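Long-range contact in ATP:cob(I)alamin adenosyltransferase, putative (Burkholderia thailandensis, PDB 2ZHZ), which probably transfers the adenosyl group of ATP to the cobalt of reduced cobalamin, yielding adenosylcobalamin and triphosphate, and works as a homotrimer: residues R91-L96 against V152-D157. Numbering follows the deposited sequence.
Sequences RLDGWL and VNRLSD. With ATP (adenosine-5'-triphosphate), chain H.
Leu-92 and Leu-96, one turn apart, face Arg-154 and Asp-157 where the near-parallel segments 91-96, on helix 86-101 of the bundle, and 152-157, on helix 147-169, pack together. Their axes approach to 9.6 Å at a crossing angle of 20°, and the backbones come closest at Leu-92 and Arg-154, whose CA atoms are 6.5 Å apart. Leu-92 lays CD1 against the first carbon of the arginine chain, 3.7 Å from Arg-154 CB, and the same methyl reaches the backbone N and CB of Leu-155. A turn later Leu-96 sets CD2 3.6 Å from Asp-157 CG, so that a methyl lies against the carboxylate. Beyond the leucines, Arg-154 runs extended from CG to NE (chi3 176°) beside Asp-93. The salt bridge is made through NE: Arg-154 NE lies 2.9 Å from Asp-93 OD1 by a bent, weak bond, while its N-H points more directly at Asp-93 OD2, 3.3 Å away and also weak. Asp-93 CG lies in the guanidinium plane at its edge, with the carboxylate plane turned 41° from it. A water, also in that plane at the edge, bridges the pair, donating to Asp-93 OD2 at 2.7 Å and accepting from Arg-154 NH2. Arg-154 NH1 is bonded to Arg-150 O. Asn-153 makes no contact across the pair; it belongs to the ATP pocket, and it and Asp-157 are magnesium-binding positions of this protein, though here no magnesium is bound to Asp-157. Two carboxylates thus share the guanidinium and would be expected to stabilise its positive charge: Asp-93 joins the helices, while Asp-14 of the second subunit, salt-bridged to NH2, and Arg-11 of that subunit, an ATP-binding residue paired with Asp-157 OD1, make the link across the subunit boundary where ATP binds.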
loop_
_atom_site.group_PDB
_atom_site.type_symbol
_atom_site.label_atom_id
_atom_site.label_comp_id
_atom_site.label_asym_id
_atom_site.label_seq_id
_atom_site.Cartn_x
_atom_site.Cartn_y
_atom_site.Cartn_z
ATOM N N ARG B 91 -6.398 -24.985 -3.732
ATOM C CA ARG B 91 -5.032 -24.784 -4.182
ATOM C C ARG B 91 -4.216 -23.984 -3.168
ATOM O O ARG B 91 -3.041 -24.277 -2.943
ATOM C CB ARG B 91 -5.004 -24.094 -5.544
ATOM C CG ARG B 91 -3.609 -24.026 -6.120
ATOM C CD ARG B 91 -3.622 -23.761 -7.607
ATOM N NE ARG B 91 -4.195 -22.464 -7.939
ATOM C CZ ARG B 91 -4.112 -21.910 -9.141
ATOM N NH1 ARG B 91 -3.477 -22.551 -10.116
ATOM N NH2 ARG B 91 -4.647 -20.717 -9.369
ATOM N N LEU B 92 -4.835 -22.974 -2.562
ATOM C CA LEU B 92 -4.140 -22.175 -1.558
ATOM C C LEU B 92 -3.848 -23.058 -0.351
ATOM O O LEU B 92 -2.741 -23.037 0.188
ATOM C CB LEU B 92 -4.991 -20.981 -1.120
ATOM C CG LEU B 92 -5.262 -19.849 -2.113
ATOM C CD1 LEU B 92 -5.996 -18.739 -1.384
ATOM C CD2 LEU B 92 -3.961 -19.316 -2.701
ATOM N N ASP B 93 -4.843 -23.834 0.072
ATOM C CA ASP B 93 -4.673 -24.729 1.213
ATOM C C ASP B 93 -3.564 -25.735 0.929
ATOM O O ASP B 93 -2.845 -26.152 1.835
ATOM C CB ASP B 93 -5.969 -25.488 1.518
ATOM C CG ASP B 93 -7.015 -24.621 2.185
ATOM O OD1 ASP B 93 -6.665 -23.524 2.662
ATOM O OD2 ASP B 93 -8.188 -25.049 2.245
ATOM N N GLY B 94 -3.439 -26.125 -0.335
ATOM C CA GLY B 94 -2.416 -27.079 -0.725
ATOM C C GLY B 94 -1.031 -26.472 -0.639
ATOM O O GLY B 94 -0.102 -27.100 -0.133
ATOM N N TRP B 95 -0.883 -25.250 -1.144
ATOM C CA TRP B 95 0.403 -24.575 -1.088
ATOM C C TRP B 95 0.790 -24.352 0.368
ATOM O O TRP B 95 1.960 -24.452 0.731
ATOM C CB TRP B 95 0.348 -23.235 -1.830
ATOM C CG TRP B 95 0.400 -23.370 -3.323
ATOM C CD1 TRP B 95 1.162 -24.249 -4.040
ATOM C CD2 TRP B 95 -0.278 -22.551 -4.284
ATOM N NE1 TRP B 95 1.003 -24.027 -5.386
ATOM C CE2 TRP B 95 0.126 -22.990 -5.565
ATOM C CE3 TRP B 95 -1.183 -21.487 -4.188
ATOM C CZ2 TRP B 95 -0.347 -22.403 -6.745
ATOM C CZ3 TRP B 95 -1.653 -20.901 -5.361
ATOM C CH2 TRP B 95 -1.233 -21.362 -6.624
ATOM N N LEU B 96 -0.200 -24.052 1.202
ATOM C CA LEU B 96 0.049 -23.841 2.622
ATOM C C LEU B 96 0.629 -25.106 3.245
ATOM O O LEU B 96 1.640 -25.053 3.941
ATOM C CB LEU B 96 -1.247 -23.465 3.346
ATOM C CG LEU B 96 -1.627 -21.983 3.319
ATOM C CD1 LEU B 96 -3.056 -21.800 3.795
ATOM C CD2 LEU B 96 -0.662 -21.201 4.206
ATOM N N VAL B 152 -8.804 -14.563 0.310
ATOM C CA VAL B 152 -7.789 -13.656 0.836
ATOM C C VAL B 152 -7.396 -14.019 2.265
ATOM O O VAL B 152 -6.291 -13.704 2.711
ATOM C CB VAL B 152 -8.248 -12.176 0.767
ATOM C CG1 VAL B 152 -8.303 -11.726 -0.686
ATOM C CG2 VAL B 152 -9.602 -12.009 1.428
ATOM N N ASN B 153 -8.296 -14.684 2.982
ATOM C CA ASN B 153 -8.006 -15.106 4.350
ATOM C C ASN B 153 -6.824 -16.080 4.275
ATOM O O ASN B 153 -5.849 -15.969 5.023
ATOM C CB ASN B 153 -9.225 -15.813 4.958
ATOM C CG ASN B 153 -9.093 -16.022 6.455
ATOM O OD1 ASN B 153 -9.763 -16.871 7.049
ATOM N ND2 ASN B 153 -8.238 -15.238 7.075
ATOM N N ARG B 154 -6.918 -17.027 3.349
ATOM C CA ARG B 154 -5.871 -18.018 3.157
ATOM C C ARG B 154 -4.615 -17.419 2.540
ATOM O O ARG B 154 -3.504 -17.798 2.899
ATOM C CB ARG B 154 -6.394 -19.156 2.275
ATOM C CG ARG B 154 -7.398 -20.036 2.987
ATOM C CD ARG B 154 -8.121 -20.996 2.048
ATOM N NE ARG B 154 -9.005 -21.861 2.822
ATOM C CZ ARG B 154 -10.026 -21.421 3.550
ATOM N NH1 ARG B 154 -10.307 -20.125 3.591
ATOM N NH2 ARG B 154 -10.743 -22.269 4.273
ATOM N N LEU B 155 -4.788 -16.480 1.615
ATOM C CA LEU B 155 -3.643 -15.868 0.958
ATOM C C LEU B 155 -2.695 -15.132 1.909
ATOM O O LEU B 155 -1.478 -15.216 1.747
ATOM C CB LEU B 155 -4.102 -14.918 -0.154
ATOM C CG LEU B 155 -2.976 -14.249 -0.954
ATOM C CD1 LEU B 155 -2.029 -15.307 -1.514
ATOM C CD2 LEU B 155 -3.575 -13.420 -2.079
ATOM N N SER B 156 -3.224 -14.407 2.893
ATOM C CA SER B 156 -2.330 -13.696 3.807
ATOM C C SER B 156 -1.521 -14.715 4.602
ATOM O O SER B 156 -0.352 -14.492 4.912
ATOM C CB SER B 156 -3.107 -12.759 4.749
ATOM O OG SER B 156 -3.933 -13.457 5.657
ATOM N N ASP B 157 -2.146 -15.845 4.915
ATOM C CA ASP B 157 -1.477 -16.919 5.647
ATOM C C ASP B 157 -0.345 -17.444 4.759
ATOM O O ASP B 157 0.794 -17.579 5.208
ATOM C CB ASP B 157 -2.487 -18.033 5.955
ATOM C CG ASP B 157 -1.936 -19.108 6.890
ATOM O OD1 ASP B 157 -2.697 -20.052 7.191
ATOM O OD2 ASP B 157 -0.767 -19.024 7.325
HETATM P PG ATP H . -7.828 -17.587 10.479
HETATM O O1G ATP H . -9.121 -17.613 9.720
HETATM O O2G ATP H . -7.453 -18.925 11.045
HETATM O O3G ATP H . -6.710 -17.054 9.625
HETATM P PB ATP H . -8.332 -15.023 11.675
HETATM O O1B ATP H . -8.469 -14.593 10.244
HETATM O O2B ATP H . -9.473 -14.722 12.615
HETATM O O3B ATP H . -7.993 -16.608 11.757
HETATM P PA ATP H . -5.474 -14.433 11.712
HETATM O O1A ATP H . -5.505 -14.190 10.243
HETATM O O2A ATP H . -4.780 -15.659 12.253
HETATM O O3A ATP H . -6.991 -14.378 12.333
HETATM O "O5'" ATP H . -4.812 -13.128 12.377
HETATM C "C5'" ATP H . -4.362 -13.143 13.729
HETATM C "C4'" ATP H . -4.765 -11.858 14.444
HETATM O "O4'" ATP H . -4.759 -10.707 13.562
HETATM C "C3'" ATP H . -6.153 -11.957 15.072
HETATM O "O3'" ATP H . -6.045 -11.950 16.501
HETATM C "C2'" ATP H . -6.937 -10.777 14.514
HETATM O "O2'" ATP H . -7.358 -9.927 15.589
HETATM C "C1'" ATP H . -6.020 -10.033 13.559
HETATM N N9 ATP H . -6.553 -10.021 12.149
HETATM C C8 ATP H . -7.215 -11.027 11.514
HETATM N N7 ATP H . -7.545 -10.691 10.245
HETATM C C5 ATP H . -7.096 -9.442 10.037
HETATM C C6 ATP H . -7.102 -8.467 8.903
HETATM N N6 ATP H . -7.673 -8.789 7.722
HETATM N N1 ATP H . -6.511 -7.238 9.099
HETATM C C2 ATP H . -5.924 -6.891 10.290
HETATM N N3 ATP H . -5.884 -7.737 11.361
HETATM C C4 ATP H . -6.441 -8.999 11.296
HETATM O O HOH W 1 -9.526 -24.799 4.580
#